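Local coordinates for protein putative oxygenase (Streptomyces viridochromogenes Tue57, PDB 4XAA) that probably acts as an iron- and 2-oxoglutarate-dependent oxygenase in orthosomycin biosynthesis, a pathway in which oxygenases of this superfamily carry out oxidative cyclizations, at residues A[23-28]-A[184-189]; A[30-35]-A[141-146]; A[110-115]-A[207-212]. All coordinates share one frame; numbering follows the deposited sequence.

Interaction 1: residues A[23-28]-A[184-189]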
ATOM      1  N   ALA A  23      -2.584  -5.871  10.050  1.00 40.26           N
ATOM      2  CA  ALA A  23      -3.537  -5.675  11.148  1.00 42.27           C
ATOM      3  C   ALA A  23      -4.816  -6.486  10.963  1.00 42.19           C
ATOM      4  O   ALA A  23      -5.710  -6.443  11.799  1.00 43.14           O
ATOM      5  CB  ALA A  23      -3.892  -4.203  11.284  1.00 39.58           C
ATOM      6  N   GLY A  24      -4.911  -7.210   9.858  1.00 45.11           N
ATOM      7  CA  GLY A  24      -6.115  -7.954   9.567  1.00 47.52           C
ATOM      8  C   GLY A  24      -7.237  -7.039   9.131  1.00 40.73           C
ATOM      9  O   GLY A  24      -7.008  -5.874   8.843  1.00 46.53           O
ATOM     10  N   PRO A  25      -8.456  -7.580   9.064  1.00 41.49           N
ATOM     11  CA  PRO A  25      -9.650  -6.866   8.610  1.00 43.70           C
ATOM     12  C   PRO A  25      -9.989  -5.664   9.481  1.00 44.06           C
ATOM     13  O   PRO A  25      -9.765  -5.661  10.691  1.00 45.67           O
ATOM     14  CB  PRO A  25     -10.749  -7.925   8.692  1.00 45.47           C
ATOM     15  CG  PRO A  25     -10.025  -9.239   8.645  1.00 49.08           C
ATOM     16  CD  PRO A  25      -8.742  -8.993   9.376  1.00 49.70           C
ATOM     17  N   VAL A  26     -10.528  -4.639   8.834  1.00 41.48           N
ATOM     18  CA  VAL A  26     -10.840  -3.377   9.476  1.00 46.78           C
ATOM     19  C   VAL A  26     -12.241  -2.967   9.063  1.00 48.34           C
ATOM     20  O   VAL A  26     -13.050  -2.551   9.885  1.00 47.88           O
ATOM     21  CB  VAL A  26      -9.851  -2.270   9.083  1.00 42.79           C
ATOM     22  CG1 VAL A  26     -10.316  -0.934   9.612  1.00 45.69           C
ATOM     23  CG2 VAL A  26      -8.465  -2.592   9.595  1.00 50.72           C
ATOM     24  N   LEU A  27     -12.512  -3.089   7.769  1.00 45.79           N
ATOM     25  CA  LEU A  27     -13.838  -2.830   7.246  1.00 42.13           C
ATOM     26  C   LEU A  27     -14.602  -4.125   7.053  1.00 42.69           C
ATOM     27  O   LEU A  27     -14.010  -5.174   6.809  1.00 45.87           O
ATOM     28  CB  LEU A  27     -13.761  -2.080   5.925  1.00 45.20           C
ATOM     29  CG  LEU A  27     -13.017  -0.749   5.979  1.00 46.49           C
ATOM     30  CD1 LEU A  27     -12.773  -0.208   4.567  1.00 39.40           C
ATOM     31  CD2 LEU A  27     -13.783   0.240   6.846  1.00 41.46           C
ATOM     32  N   ALA A  28     -15.920  -4.043   7.182  1.00 40.96           N
ATOM     33  CA  ALA A  28     -16.791  -5.151   6.867  1.00 41.57           C
ATOM     34  C   ALA A  28     -16.542  -5.614   5.444  1.00 43.65           C
ATOM     35  O   ALA A  28     -16.398  -4.789   4.544  1.00 47.07           O
ATOM     36  CB  ALA A  28     -18.250  -4.747   7.054  1.00 50.97           C
ATOM     37  N   GLN A 184      -7.509 -10.887   1.174  1.00 42.71           N
ATOM     38  CA  GLN A 184      -8.407  -9.800   0.830  1.00 40.17           C
ATOM     39  C   GLN A 184      -9.122  -9.285   2.085  1.00 43.28           C
ATOM     40  O   GLN A 184      -9.714 -10.048   2.834  1.00 40.13           O
ATOM     41  CB  GLN A 184      -9.416 -10.262  -0.219  1.00 43.17           C
ATOM     42  CG  GLN A 184     -10.611  -9.343  -0.368  1.00 49.57           C
ATOM     43  CD  GLN A 184     -11.570  -9.772  -1.473  1.00 50.87           C
ATOM     44  OE1 GLN A 184     -11.199 -10.489  -2.404  1.00 46.54           O
ATOM     45  NE2 GLN A 184     -12.814  -9.316  -1.373  1.00 53.53           N
ATOM     46  N   GLY A 185      -9.028  -7.984   2.319  1.00 47.96           N
ATOM     47  CA  GLY A 185      -9.621  -7.376   3.491  1.00 41.53           C
ATOM     48  C   GLY A 185      -8.577  -6.950   4.500  1.00 41.38           C
ATOM     49  O   GLY A 185      -8.837  -6.086   5.337  1.00 43.53           O
ATOM     50  N   ASP A 186      -7.400  -7.566   4.442  1.00 39.34           N
ATOM     51  CA  ASP A 186      -6.324  -7.193   5.350  1.00 39.33           C
ATOM     52  C   ASP A 186      -5.910  -5.746   5.141  1.00 40.33           C
ATOM     53  O   ASP A 186      -5.968  -5.219   4.043  1.00 43.02           O
ATOM     54  CB  ASP A 186      -5.116  -8.101   5.168  1.00 41.41           C
ATOM     55  CG  ASP A 186      -5.355  -9.495   5.703  1.00 45.32           C
ATOM     56  OD1 ASP A 186      -6.376  -9.707   6.402  1.00 47.47           O
ATOM     57  OD2 ASP A 186      -4.511 -10.372   5.437  1.00 44.61           O
ATOM     58  N   VAL A 187      -5.520  -5.099   6.222  1.00 41.41           N
ATOM     59  CA  VAL A 187      -4.946  -3.777   6.136  1.00 39.19           C
ATOM     60  C   VAL A 187      -3.539  -3.840   6.698  1.00 40.61           C
ATOM     61  O   VAL A 187      -3.345  -4.160   7.870  1.00 44.51           O
ATOM     62  CB  VAL A 187      -5.773  -2.740   6.897  1.00 41.25           C
ATOM     63  CG1 VAL A 187      -5.063  -1.408   6.899  1.00 42.45           C
ATOM     64  CG2 VAL A 187      -7.152  -2.617   6.267  1.00 42.50           C
ATOM     65  N   VAL A 188      -2.557  -3.582   5.841  1.00 42.87           N
ATOM     66  CA  VAL A 188      -1.170  -3.531   6.258  1.00 35.52           C
ATOM     67  C   VAL A 188      -0.855  -2.097   6.581  1.00 40.71           C
ATOM     68  O   VAL A 188      -1.260  -1.197   5.853  1.00 41.35           O
ATOM     69  CB  VAL A 188      -0.239  -4.035   5.168  1.00 39.97           C
ATOM     70  CG1 VAL A 188       1.219  -3.983   5.631  1.00 36.80           C
ATOM     71  CG2 VAL A 188      -0.644  -5.436   4.778  1.00 40.06           C
ATOM     72  N   VAL A 189      -0.156  -1.869   7.681  1.00 35.89           N
ATOM     73  CA  VAL A 189       0.266  -0.523   7.990  1.00 40.16           C
ATOM     74  C   VAL A 189       1.790  -0.498   8.079  1.00 40.23           C
ATOM     75  O   VAL A 189       2.398  -1.325   8.747  1.00 35.59           O
ATOM     76  CB  VAL A 189      -0.421  -0.027   9.276  1.00 40.20           C
ATOM     77  CG1 VAL A 189      -0.808  -1.192  10.126  1.00 47.15           C
ATOM     78  CG2 VAL A 189       0.432   0.964  10.036  1.00 41.99           C
TER
HETATM   79  O   HOH W   1     -11.095  -4.776   6.007  1.00 46.90           O

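Interaction 2: residues A[30-35]-A[141-146]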
ATOM      1  N   ASP A  30     -18.247  -6.629   3.055  1.00 42.74           N
ATOM      2  CA  ASP A  30     -19.097  -6.024   2.035  1.00 48.02           C
ATOM      3  C   ASP A  30     -18.530  -4.693   1.566  1.00 43.87           C
ATOM      4  O   ASP A  30     -18.658  -4.339   0.402  1.00 46.46           O
ATOM      5  CB  ASP A  30     -20.521  -5.833   2.576  1.00 49.52           C
ATOM      6  CG  ASP A  30     -21.442  -5.151   1.583  1.00 51.94           C
ATOM      7  OD1 ASP A  30     -21.885  -4.016   1.865  1.00 57.29           O
ATOM      8  OD2 ASP A  30     -21.725  -5.746   0.523  1.00 52.17           O
ATOM      9  N   ALA A  31     -17.906  -3.959   2.481  1.00 44.24           N
ATOM     10  CA  ALA A  31     -17.285  -2.680   2.147  1.00 45.60           C
ATOM     11  C   ALA A  31     -16.040  -2.891   1.283  1.00 43.48           C
ATOM     12  O   ALA A  31     -15.785  -2.142   0.338  1.00 44.05           O
ATOM     13  CB  ALA A  31     -16.934  -1.918   3.405  1.00 42.03           C
ATOM     14  N   ILE A  32     -15.275  -3.922   1.623  1.00 43.35           N
ATOM     15  CA  ILE A  32     -14.106  -4.305   0.859  1.00 39.27           C
ATOM     16  C   ILE A  32     -14.541  -4.692  -0.546  1.00 42.90           C
ATOM     17  O   ILE A  32     -13.860  -4.396  -1.530  1.00 43.88           O
ATOM     18  CB  ILE A  32     -13.365  -5.464   1.534  1.00 41.38           C
ATOM     19  CG1 ILE A  32     -12.807  -5.009   2.882  1.00 40.02           C
ATOM     20  CG2 ILE A  32     -12.241  -5.991   0.650  1.00 41.77           C
ATOM     21  CD1 ILE A  32     -11.955  -3.768   2.779  1.00 44.34           C
ATOM     22  N   ALA A  33     -15.702  -5.327  -0.636  1.00 41.32           N
ATOM     23  CA  ALA A  33     -16.191  -5.830  -1.909  1.00 42.50           C
ATOM     24  C   ALA A  33     -16.564  -4.685  -2.831  1.00 42.12           C
ATOM     25  O   ALA A  33     -16.323  -4.733  -4.031  1.00 45.77           O
ATOM     26  CB  ALA A  33     -17.382  -6.763  -1.693  1.00 42.56           C
ATOM     27  N   ARG A  34     -17.156  -3.646  -2.262  1.00 47.66           N
ATOM     28  CA  ARG A  34     -17.518  -2.468  -3.036  1.00 46.35           C
ATOM     29  C   ARG A  34     -16.273  -1.685  -3.456  1.00 44.46           C
ATOM     30  O   ARG A  34     -16.186  -1.229  -4.591  1.00 45.52           O
ATOM     31  CB  ARG A  34     -18.478  -1.593  -2.237  1.00 45.92           C
ATOM     32  CG  ARG A  34     -19.828  -2.272  -1.976  1.00 43.71           C
ATOM     33  CD  ARG A  34     -20.731  -1.399  -1.110  1.00 46.72           C
ATOM     34  NE  ARG A  34     -20.834  -1.920   0.253  1.00 53.43           N
ATOM     35  CZ  ARG A  34     -20.880  -1.159   1.347  1.00 58.64           C
ATOM     36  NH1 ARG A  34     -20.828   0.166   1.225  1.00 49.11           N
ATOM     37  NH2 ARG A  34     -20.985  -1.720   2.561  1.00 50.92           N
ATOM     38  N   LEU A  35     -15.303  -1.555  -2.556  1.00 42.81           N
ATOM     39  CA  LEU A  35     -14.038  -0.930  -2.913  1.00 40.64           C
ATOM     40  C   LEU A  35     -13.401  -1.642  -4.103  1.00 46.30           C
ATOM     41  O   LEU A  35     -12.940  -0.991  -5.053  1.00 49.10           O
ATOM     42  CB  LEU A  35     -13.082  -0.923  -1.721  1.00 39.52           C
ATOM     43  CG  LEU A  35     -13.356   0.196  -0.720  1.00 40.38           C
ATOM     44  CD1 LEU A  35     -12.421   0.122   0.459  1.00 34.65           C
ATOM     45  CD2 LEU A  35     -13.244   1.547  -1.413  1.00 38.88           C
ATOM     46  N   ILE A 141      -4.884  -1.227   2.046  1.00 40.74           N
ATOM     47  CA  ILE A 141      -6.090  -2.035   2.055  1.00 46.46           C
ATOM     48  C   ILE A 141      -6.041  -3.004   0.888  1.00 42.70           C
ATOM     49  O   ILE A 141      -6.190  -2.615  -0.265  1.00 43.85           O
ATOM     50  CB  ILE A 141      -7.373  -1.181   1.964  1.00 42.60           C
ATOM     51  CG1 ILE A 141      -7.354  -0.059   3.003  1.00 38.13           C
ATOM     52  CG2 ILE A 141      -8.587  -2.061   2.155  1.00 42.34           C
ATOM     53  CD1 ILE A 141      -8.405   1.010   2.746  1.00 40.76           C
ATOM     54  N   CYS A 142      -5.834  -4.271   1.211  1.00 41.31           N
ATOM     55  CA  CYS A 142      -5.683  -5.325   0.219  1.00 39.55           C
ATOM     56  C   CYS A 142      -7.021  -5.803  -0.324  1.00 42.94           C
ATOM     57  O   CYS A 142      -7.887  -6.253   0.428  1.00 45.37           O
ATOM     58  CB  CYS A 142      -4.901  -6.472   0.847  1.00 42.01           C
ATOM     59  SG  CYS A 142      -3.437  -5.790   1.664  1.00 47.70           S
ATOM     60  N   LEU A 143      -7.202  -5.681  -1.628  1.00 37.96           N
ATOM     61  CA  LEU A 143      -8.468  -6.057  -2.235  1.00 43.96           C
ATOM     62  C   LEU A 143      -8.274  -7.424  -2.869  1.00 48.17           C
ATOM     63  O   LEU A 143      -9.189  -7.994  -3.447  1.00 56.54           O
ATOM     64  CB  LEU A 143      -8.926  -5.013  -3.265  1.00 45.23           C
ATOM     65  CG  LEU A 143      -8.827  -3.530  -2.871  1.00 39.95           C
ATOM     66  CD1 LEU A 143      -9.162  -2.635  -4.058  1.00 42.78           C
ATOM     67  CD2 LEU A 143      -9.730  -3.201  -1.692  1.00 37.71           C
ATOM     68  N   ASP A 144      -7.064  -7.952  -2.735  1.00 45.28           N
ATOM     69  CA  ASP A 144      -6.760  -9.302  -3.178  1.00 48.50           C
ATOM     70  C   ASP A 144      -5.900 -10.086  -2.172  1.00 47.67           C
ATOM     71  O   ASP A 144      -5.226  -9.501  -1.310  1.00 44.74           O
ATOM     72  CB  ASP A 144      -6.058  -9.255  -4.531  1.00 45.96           C
ATOM     73  CG  ASP A 144      -6.963  -8.755  -5.629  1.00 49.51           C
ATOM     74  OD1 ASP A 144      -7.901  -9.489  -5.989  1.00 51.31           O
ATOM     75  OD2 ASP A 144      -6.748  -7.632  -6.135  1.00 49.70           O
ATOM     76  N   ASP A 145      -5.981 -11.412  -2.268  1.00 46.90           N
ATOM     77  CA  ASP A 145      -4.974 -12.314  -1.712  1.00 44.59           C
ATOM     78  C   ASP A 145      -3.632 -12.019  -2.371  1.00 48.00           C
ATOM     79  O   ASP A 145      -3.542 -11.977  -3.590  1.00 53.06           O
ATOM     80  CB  ASP A 145      -5.347 -13.775  -1.963  1.00 42.16           C
ATOM     81  CG  ASP A 145      -6.481 -14.260  -1.077  1.00 47.68           C
ATOM     82  OD1 ASP A 145      -7.286 -13.429  -0.627  1.00 50.04           O
ATOM     83  OD2 ASP A 145      -6.565 -15.484  -0.829  1.00 54.43           O
ATOM     84  N   ALA A 146      -2.590 -11.816  -1.579  1.00 44.63           N
ATOM     85  CA  ALA A 146      -1.275 -11.578  -2.141  1.00 45.58           C
ATOM     86  C   ALA A 146      -0.187 -12.284  -1.340  1.00 47.60           C
ATOM     87  O   ALA A 146      -0.219 -12.308  -0.114  1.00 49.62           O
ATOM     88  CB  ALA A 146      -1.002 -10.085  -2.211  1.00 54.01           C
TER

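Interaction 3: residues A[110-115]-A[207-212]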
ATOM      1  N   ALA A 110      -3.958   6.349  -3.077  1.00 35.08           N
ATOM      2  CA  ALA A 110      -3.562   5.763  -4.343  1.00 38.97           C
ATOM      3  C   ALA A 110      -4.076   4.353  -4.495  1.00 38.06           C
ATOM      4  O   ALA A 110      -4.233   3.613  -3.521  1.00 40.02           O
ATOM      5  CB  ALA A 110      -2.016   5.789  -4.501  1.00 35.22           C
ATOM      6  N   LEU A 111      -4.337   3.985  -5.737  1.00 39.12           N
ATOM      7  CA  LEU A 111      -4.537   2.592  -6.079  1.00 39.49           C
ATOM      8  C   LEU A 111      -3.270   2.078  -6.760  1.00 44.19           C
ATOM      9  O   LEU A 111      -2.888   2.558  -7.831  1.00 41.19           O
ATOM     10  CB  LEU A 111      -5.753   2.430  -6.986  1.00 39.63           C
ATOM     11  CG  LEU A 111      -6.158   1.044  -7.484  1.00 38.39           C
ATOM     12  CD1 LEU A 111      -6.680   0.149  -6.368  1.00 38.88           C
ATOM     13  CD2 LEU A 111      -7.190   1.170  -8.590  1.00 42.68           C
ATOM     14  N   VAL A 112      -2.598   1.127  -6.117  1.00 41.65           N
ATOM     15  CA  VAL A 112      -1.478   0.455  -6.748  1.00 48.69           C
ATOM     16  C   VAL A 112      -1.915  -0.950  -7.173  1.00 50.15           C
ATOM     17  O   VAL A 112      -2.826  -1.559  -6.578  1.00 39.83           O
ATOM     18  CB  VAL A 112      -0.256   0.410  -5.829  1.00 48.45           C
ATOM     19  CG1 VAL A 112      -0.143   1.730  -5.079  1.00 43.71           C
ATOM     20  CG2 VAL A 112      -0.362  -0.735  -4.860  1.00 48.26           C
ATOM     21  N   LEU A 113      -1.271  -1.429  -8.236  1.00 45.03           N
ATOM     22  CA  LEU A 113      -1.790  -2.528  -9.040  1.00 44.53           C
ATOM     23  C   LEU A 113      -0.710  -3.407  -9.581  1.00 45.17           C
ATOM     24  O   LEU A 113       0.296  -2.906 -10.098  1.00 43.95           O
ATOM     25  CB  LEU A 113      -2.564  -2.007 -10.252  1.00 48.80           C
ATOM     26  CG  LEU A 113      -3.519  -0.860 -10.033  1.00 46.09           C
ATOM     27  CD1 LEU A 113      -3.855  -0.267 -11.344  1.00 43.85           C
ATOM     28  CD2 LEU A 113      -4.735  -1.452  -9.376  1.00 51.37           C
ATOM     29  N   LYS A 114      -0.953  -4.712  -9.508  1.00 43.88           N
ATOM     30  CA  LYS A 114      -0.194  -5.691 -10.264  1.00 45.45           C
ATOM     31  C   LYS A 114      -1.114  -6.336 -11.289  1.00 45.61           C
ATOM     32  O   LYS A 114      -1.954  -7.147 -10.917  1.00 45.47           O
ATOM     33  CB  LYS A 114       0.392  -6.760  -9.347  1.00 46.05           C
ATOM     34  CG  LYS A 114       1.228  -6.235  -8.194  1.00 46.66           C
ATOM     35  CD  LYS A 114       2.544  -5.611  -8.664  1.00 51.85           C
ATOM     36  CE  LYS A 114       3.344  -5.105  -7.463  1.00 50.73           C
ATOM     37  NZ  LYS A 114       4.793  -4.999  -7.761  1.00 50.07           N
ATOM     38  N   GLU A 115      -0.975  -5.957 -12.564  1.00 48.46           N
ATOM     39  CA  GLU A 115      -1.662  -6.644 -13.666  1.00 47.55           C
ATOM     40  C   GLU A 115      -1.231  -8.107 -13.662  1.00 47.37           C
ATOM     41  O   GLU A 115      -0.133  -8.427 -13.214  1.00 47.17           O
ATOM     42  CB  GLU A 115      -1.328  -6.028 -15.041  1.00 48.89           C
ATOM     43  CG  GLU A 115      -1.739  -4.575 -15.283  1.00 47.97           C
ATOM     44  CD  GLU A 115      -1.920  -4.259 -16.770  1.00 47.69           C
ATOM     45  OE1 GLU A 115      -2.293  -3.119 -17.109  1.00 47.40           O
ATOM     46  OE2 GLU A 115      -1.701  -5.155 -17.611  1.00 51.50           O
ATOM     47  N   ARG A 207      -3.079  -8.132  -8.275  1.00 49.59           N
ATOM     48  CA  ARG A 207      -2.948  -7.665  -6.914  1.00 51.22           C
ATOM     49  C   ARG A 207      -3.380  -6.194  -6.909  1.00 53.55           C
ATOM     50  O   ARG A 207      -2.748  -5.352  -7.540  1.00 48.13           O
ATOM     51  CB  ARG A 207      -1.531  -7.833  -6.364  1.00 50.43           C
ATOM     52  CG  ARG A 207      -1.456  -7.396  -4.891  1.00 56.01           C
ATOM     53  CD  ARG A 207      -0.044  -7.190  -4.369  1.00 55.49           C
ATOM     54  NE  ARG A 207      -0.064  -6.548  -3.052  1.00 60.77           N
ATOM     55  CZ  ARG A 207       0.707  -5.517  -2.702  1.00 60.30           C
ATOM     56  NH1 ARG A 207       1.574  -5.010  -3.571  1.00 55.17           N
ATOM     57  NH2 ARG A 207       0.620  -4.996  -1.478  1.00 58.93           N
ATOM     58  N   ARG A 208      -4.480  -5.904  -6.221  1.00 50.60           N
ATOM     59  CA  ARG A 208      -4.993  -4.556  -6.144  1.00 44.90           C
ATOM     60  C   ARG A 208      -4.990  -4.093  -4.701  1.00 46.90           C
ATOM     61  O   ARG A 208      -5.461  -4.795  -3.816  1.00 46.33           O
ATOM     62  CB  ARG A 208      -6.406  -4.473  -6.712  1.00 47.93           C
ATOM     63  CG  ARG A 208      -6.605  -5.152  -8.058  1.00 50.13           C
ATOM     64  CD  ARG A 208      -8.044  -4.983  -8.481  1.00 55.79           C
ATOM     65  NE  ARG A 208      -8.527  -5.975  -9.435  1.00 56.28           N
ATOM     66  CZ  ARG A 208      -8.887  -7.211  -9.111  1.00 55.30           C
ATOM     67  NH1 ARG A 208      -8.774  -7.628  -7.863  1.00 54.45           N
ATOM     68  NH2 ARG A 208      -9.343  -8.035 -10.045  1.00 60.62           N
ATOM     69  N   THR A 209      -4.471  -2.894  -4.477  1.00 43.65           N
ATOM     70  CA  THR A 209      -4.304  -2.358  -3.141  1.00 42.09           C
ATOM     71  C   THR A 209      -4.684  -0.884  -3.141  1.00 40.53           C
ATOM     72  O   THR A 209      -4.350  -0.158  -4.070  1.00 40.20           O
ATOM     73  CB  THR A 209      -2.841  -2.541  -2.658  1.00 41.63           C
ATOM     74  OG1 THR A 209      -2.539  -3.936  -2.599  1.00 48.87           O
ATOM     75  CG2 THR A 209      -2.621  -1.942  -1.291  1.00 41.60           C
ATOM     76  N   ILE A 210      -5.405  -0.451  -2.116  1.00 38.78           N
ATOM     77  CA  ILE A 210      -5.618   0.973  -1.883  1.00 39.07           C
ATOM     78  C   ILE A 210      -4.664   1.438  -0.788  1.00 37.25           C
ATOM     79  O   ILE A 210      -4.780   1.012   0.352  1.00 40.68           O
ATOM     80  CB  ILE A 210      -7.091   1.285  -1.481  1.00 36.78           C
ATOM     81  CG1 ILE A 210      -8.027   1.027  -2.658  1.00 40.36           C
ATOM     82  CG2 ILE A 210      -7.248   2.719  -1.015  1.00 33.72           C
ATOM     83  CD1 ILE A 210      -9.478   1.106  -2.293  1.00 39.22           C
ATOM     84  N   VAL A 211      -3.711   2.290  -1.149  1.00 36.86           N
ATOM     85  CA  VAL A 211      -2.767   2.865  -0.188  1.00 34.98           C
ATOM     86  C   VAL A 211      -3.163   4.301   0.184  1.00 41.06           C
ATOM     87  O   VAL A 211      -3.285   5.188  -0.685  1.00 37.02           O
ATOM     88  CB  VAL A 211      -1.314   2.881  -0.737  1.00 32.70           C
ATOM     89  CG1 VAL A 211      -0.325   3.295   0.346  1.00 34.27           C
ATOM     90  CG2 VAL A 211      -0.944   1.536  -1.296  1.00 34.75           C
ATOM     91  N   ILE A 212      -3.363   4.519   1.477  1.00 36.31           N
ATOM     92  CA  ILE A 212      -3.706   5.829   1.997  1.00 36.50           C
ATOM     93  C   ILE A 212      -2.625   6.224   2.990  1.00 35.00           C
ATOM     94  O   ILE A 212      -2.232   5.442   3.848  1.00 36.54           O
ATOM     95  CB  ILE A 212      -5.130   5.837   2.659  1.00 36.71           C
ATOM     96  CG1 ILE A 212      -6.195   5.384   1.660  1.00 35.71           C
ATOM     97  CG2 ILE A 212      -5.505   7.209   3.188  1.00 33.55           C
ATOM     98  CD1 ILE A 212      -7.628   5.540   2.177  1.00 35.76           C
TER

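Interaction 1: residues A[23-28]-A[184-189]
Residues 23-25 lie on the weakly bonded strand 20-25, at one edge of the larger antiparallel sheet in this double-stranded beta-helix, and run against strand 186-191. Two backbone bonds join the pair. Ala23 N gives its hydrogen to Val187 O at 2.9 Å, nearly straight (162° at the hydrogen) and in the carbonyl plane. The return bond, Val187 N to Gly24 O, is longer at 3.1 Å, and its donor sits above the plane of that carbonyl. Gly24 has a positive phi of 74°, a backbone shape that favours glycine, just where the edge strand begins to leave the sheet. Val26 then turns its side chain toward the partner strand. Its CB already touches Val187 CG2. Val26 CG1 is anti to the backbone N (chi1 172°), so Val26 CG2 lies beside that N, 3.6 Å from Val187 CG2 and 3.8 Å from Val187 CB. The two valines cross at about a right angle, and Leu95 of helix 90-100 packs on both, so the methyl pair belongs to the seam between sheet and helix. On the other side of the strands Pro25 and Asp186 lie side by side. Asp186 OD1 comes to 3.6 Å from Gly24 CA, while OD2 is bonded by Ser183 N and Asn22 ND2, so the carboxylate is held between the edge strand (Asn22) and the loop before strand 186-191 (Ser183). From Pro25 on, the backbones diverge. Pro25 CA meets Gly185 O in an almost linear CA-H...O contact of 3.5 Å. A water links the diverging backbones: it accepts from Leu27 N at 2.8 Å and donates to Gly185 O at 2.7 Å.

Interaction 2: residues A[30-35]-A[141-146]
Apolar contact joins the two segments, and no hydrogen bond crosses between them. Ile32, on the first turns of helix 29-47, reaches the strand with its longer branch. Ile32 CG1 is anti to the carbonyl carbon (chi1 -65°), and Ile32 CD1 meets Ile141 CG2 at 3.8 Å, the two side chains crossing obliquely. The shorter branch of Ile32 faces the next part of the other segment, with CG2 lying 4.4 Å from Leu143 CD2. That same CD2 methyl of Leu143 is also 4.1 Å from Leu35 CB, so one branch of the leucine lies between residues three apart on the helix. Around this group Leu35 and Leu143 both reach Ile210 of the neighbouring strand, and Leu143 also touches Lys36 and Ala39 farther along the helix.

Polar links stay within each segment or lead away from the contact. On the exposed side of the helix Arg34 folds back one turn onto Asp30: NH2 of Arg34 makes a salt bridge to Asp30 OD1 at 2.6 Å, meeting the oxygen from above the carboxylate plane, and Arg34 NE adds a weak bond to the same oxygen at 2.8 Å. One face of the guanidinium lies over Ala31 CA. In segment 141-146, Asp144 OD2 pairs with Arg208 NH1, and Asp145 OD1 accepts from Gln184 N, ties that hold the loop after strand 136-142 beside strand 207-215 and the loop before strand 186-191.

Ile141 and Leu143 thus meet the helix while Cys142 between them turns its side chain away from it. An amphipathic helix laid over the largely apolar outer face of the major sheet, with the metal on the sheet's other side, fits the double-stranded beta-helix core of the PhyH-type oxygenases.

Interaction 3: residues A[110-115]-A[207-212]
In the major sheet of the double-stranded beta-helix, strands 105-114 and 207-215 run antiparallel through three hydrogen-bonded pairs: Ala110 with Val211, Val112 with Thr209, Lys114 with Arg207. The shortest bonds close the two ends: Ala110 N to Val211 O and Lys114 N to Arg207 O, both 2.7 Å. Side-chain packing is most extensive on the face carrying Lys114 and Arg207, which lie side by side, Lys114 CG touching Arg207 CB at 3.7 Å. Val112 CG2 meets Thr209 CB at 3.8 Å, and Val112 CG1 crosses Val211 CG2 obliquely at 3.9 Å. Thr209 OG1 lies 3.2 Å above one face of the Arg207 guanidinium, offset toward its rim. Val112 and Val211 are partly exposed, and the Val211 side chain is about 7 Å from the nickel held by His125, Asp127 and His196. On the opposite face contact is sparser: Leu111 CD1 reaches Thr209 O at 3.3 Å, whereas Arg208 leads away to a salt bridge with Asp144. Lys114 bends at chi2 (-69°), Arg207 runs extended, and Lys114 NZ stays 5.3 Å from Arg207 NH1. Lys114 NZ is hydrogen-bonded to Ser198 OG, Gly199 O and Ala120 O, which probably stabilises its positive charge despite the nearby arginine.

Overall arrangement
From the N terminus, strand 20-25 enters the larger sheet at its edge, and interaction 1 closes the longest loop by pairing it with strand 186-191. The chain passes directly into helix 29-47, whose first turns meet the end of strand 136-142 in interaction 2, a loop nested inside the first. Interaction 3 starts within both loops, at 110-115, and ends beyond them, at 207-212, so it crosses each. In the sheet the contacts follow one another: Cys142 bonds to Gly185 and Asp186, joining interactions 1 and 2, while Ile141 bonds to Ile210, joining 2 and 3. Together they tie edge strand, covering helix and central strands into one core.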